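Local coordinates for protein SAM-dependent methyltransferase (Exiguobacterium sibiricum 255-15, PDB 3D2L) that probably transfers methyl groups from S-adenosylmethionine to an acceptor not yet identified, using a Rossmann-like methyltransferase domain, at residues Y141-E144 and T145-G149. Sequence-based numbering, arbitrary orientation.
Sequences YKME and TLFNG
T145 sets its methyl over one face of the Y141 ring, CG2 lying 3.9 Å from the ring centroid and offset toward the rim near CZ, a CH-pi contact. A chi1 of -180° swings the Y141 ring beside its own carbonyl carbon, where its face meets the methyl four residues on. The other branch of T145 turns back to the helix: OG1 donates to Y141 O at 3.0 Å, tilted from the carbonyl plane. Putting an alanine at Y141 would probably leave the T145 methyl without its aromatic cover. Beyond, F147 takes the selenium of selenomethionine M143, in the conformer given, at its edge and in the ring plane, SE to CD2 3.7 Å, a Met-aromatic contact, while the extended K142 chain brings CE to 3.7 Å from CZ of F147. H138 and H176 meet the F147 ring edge-to-face. A type I turn, T145 to N148, leads the chain toward strand 150-155 of the antiparallel sheet. K142 O accepts T145 N at 3.1 Å and, weakly, F147 N. N148 ND2 reaches E144 O at 2.9 Å from above the E144 carbonyl plane. Y141 O and E144 O thus take side-chain donors, while K142 O between them takes backbone N-H groups.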
ATOM      1  N   TYR A 141      14.881 -10.077   0.825  1.00 30.45           N
ATOM      2  CA  TYR A 141      15.427 -10.585  -0.440  1.00 30.73           C
ATOM      3  C   TYR A 141      15.156  -9.657  -1.625  1.00 30.46           C
ATOM      4  O   TYR A 141      16.040  -9.438  -2.455  1.00 30.11           O
ATOM      5  CB  TYR A 141      14.858 -11.985  -0.722  1.00 35.03           C
ATOM      6  CG  TYR A 141      15.345 -12.627  -2.002  1.00 32.86           C
ATOM      7  CD1 TYR A 141      16.591 -13.251  -2.059  1.00 39.39           C
ATOM      8  CD2 TYR A 141      14.559 -12.634  -3.138  1.00 37.71           C
ATOM      9  CE1 TYR A 141      17.035 -13.838  -3.221  1.00 35.70           C
ATOM     10  CE2 TYR A 141      15.003 -13.214  -4.309  1.00 39.37           C
ATOM     11  CZ  TYR A 141      16.232 -13.813  -4.341  1.00 36.90           C
ATOM     12  OH  TYR A 141      16.665 -14.403  -5.496  1.00 44.55           O
ATOM     13  N   LYS A 142      13.937  -9.115  -1.711  1.00 32.86           N
ATOM     14  CA  LYS A 142      13.574  -8.169  -2.779  1.00 32.65           C
ATOM     15  C   LYS A 142      14.451  -6.941  -2.725  1.00 32.27           C
ATOM     16  O   LYS A 142      14.950  -6.466  -3.745  1.00 31.13           O
ATOM     17  CB  LYS A 142      12.116  -7.744  -2.671  1.00 33.27           C
ATOM     18  CG  LYS A 142      11.682  -6.807  -3.785  1.00 36.68           C
ATOM     19  CD  LYS A 142      10.207  -6.760  -3.878  1.00 38.27           C
ATOM     20  CE  LYS A 142       9.702  -5.929  -5.036  1.00 38.80           C
ATOM     21  NZ  LYS A 142       8.188  -6.076  -5.131  1.00 36.68           N
HETATM   22  N   MSE A 143      14.641  -6.426  -1.520  1.00 34.10           N
HETATM   23  CA  MSE A 143      15.496  -5.257  -1.320  0.50 36.22           C
HETATM   24  C   MSE A 143      16.903  -5.539  -1.826  1.00 38.07           C
HETATM   25  O   MSE A 143      17.521  -4.685  -2.462  1.00 41.41           O
HETATM   26  CB  MSE A 143      15.577  -4.879   0.162  0.50 35.85           C
HETATM   27  CG  MSE A 143      14.237  -4.667   0.865  0.50 35.11           C
HETATM   28 SE   MSE A 143      13.073  -3.352   0.014  0.38 37.87          SE
HETATM   29  CE  MSE A 143      14.387  -1.935  -0.113  0.50 42.12           C
ATOM     30  N   GLU A 144      17.395  -6.744  -1.549  1.00 39.23           N
ATOM     31  CA  GLU A 144      18.756  -7.101  -1.922  0.50 39.60           C
ATOM     32  C   GLU A 144      18.917  -7.515  -3.393  1.00 39.40           C
ATOM     33  O   GLU A 144      20.045  -7.653  -3.868  1.00 40.78           O
ATOM     34  CB  GLU A 144      19.287  -8.184  -0.980  0.50 41.06           C
ATOM     35  CG  GLU A 144      19.179  -7.862   0.539  0.50 44.41           C
ATOM     36  CD  GLU A 144      20.057  -6.702   1.024  0.50 44.89           C
ATOM     37  OE1 GLU A 144      20.008  -5.600   0.444  0.50 43.56           O
ATOM     38  OE2 GLU A 144      20.762  -6.889   2.037  0.50 40.27           O
ATOM     39  N   THR A 145      17.808  -7.683  -4.123  1.00 39.25           N
ATOM     40  CA  THR A 145      17.855  -8.065  -5.546  1.00 38.68           C
ATOM     41  C   THR A 145      17.257  -7.012  -6.504  1.00 38.54           C
ATOM     42  O   THR A 145      18.001  -6.272  -7.148  1.00 40.94           O
ATOM     43  CB  THR A 145      17.193  -9.464  -5.800  1.00 37.86           C
ATOM     44  OG1 THR A 145      15.812  -9.425  -5.430  1.00 38.21           O
ATOM     45  CG2 THR A 145      17.919 -10.596  -5.022  1.00 32.80           C
ATOM     46  N   LEU A 146      15.922  -6.925  -6.559  1.00 38.16           N
ATOM     47  CA  LEU A 146      15.196  -6.045  -7.491  1.00 37.82           C
ATOM     48  C   LEU A 146      15.380  -4.548  -7.242  1.00 38.25           C
ATOM     49  O   LEU A 146      15.196  -3.741  -8.162  1.00 38.25           O
ATOM     50  CB  LEU A 146      13.683  -6.381  -7.493  1.00 37.58           C
ATOM     51  CG  LEU A 146      13.331  -7.804  -7.958  1.00 42.54           C
ATOM     52  CD1 LEU A 146      11.854  -8.092  -7.760  1.00 41.84           C
ATOM     53  CD2 LEU A 146      13.740  -8.015  -9.417  1.00 39.19           C
ATOM     54  N   PHE A 147      15.755  -4.186  -6.014  1.00 37.28           N
ATOM     55  CA  PHE A 147      15.992  -2.789  -5.679  1.00 36.58           C
ATOM     56  C   PHE A 147      17.458  -2.515  -5.419  1.00 36.36           C
ATOM     57  O   PHE A 147      17.783  -1.483  -4.859  1.00 38.33           O
ATOM     58  CB  PHE A 147      15.174  -2.367  -4.462  1.00 33.62           C
ATOM     59  CG  PHE A 147      13.665  -2.414  -4.669  1.00 35.59           C
ATOM     60  CD1 PHE A 147      13.094  -2.122  -5.901  1.00 32.66           C
ATOM     61  CD2 PHE A 147      12.828  -2.654  -3.593  1.00 32.24           C
ATOM     62  CE1 PHE A 147      11.692  -2.151  -6.072  1.00 32.36           C
ATOM     63  CE2 PHE A 147      11.461  -2.652  -3.749  1.00 35.11           C
ATOM     64  CZ  PHE A 147      10.903  -2.394  -4.972  1.00 32.17           C
ATOM     65  N   ASN A 148      18.325  -3.422  -5.854  1.00 38.26           N
ATOM     66  CA  ASN A 148      19.772  -3.312  -5.641  1.00 38.00           C
ATOM     67  C   ASN A 148      20.512  -2.763  -6.876  1.00 37.84           C
ATOM     68  O   ASN A 148      21.247  -3.489  -7.550  1.00 38.22           O
ATOM     69  CB  ASN A 148      20.316  -4.680  -5.258  1.00 37.95           C
ATOM     70  CG  ASN A 148      21.707  -4.615  -4.633  1.00 44.88           C
ATOM     71  OD1 ASN A 148      22.332  -3.555  -4.552  1.00 47.99           O
ATOM     72  ND2 ASN A 148      22.185  -5.759  -4.170  1.00 50.31           N
ATOM     73  N   GLY A 149      20.315  -1.473  -7.143  1.00 36.32           N
ATOM     74  CA  GLY A 149      20.942  -0.803  -8.288  1.00 36.57           C
ATOM     75  C   GLY A 149      20.342  -1.179  -9.635  1.00 36.19           C
ATOM     76  O   GLY A 149      21.076  -1.477 -10.578  1.00 37.48           O
TER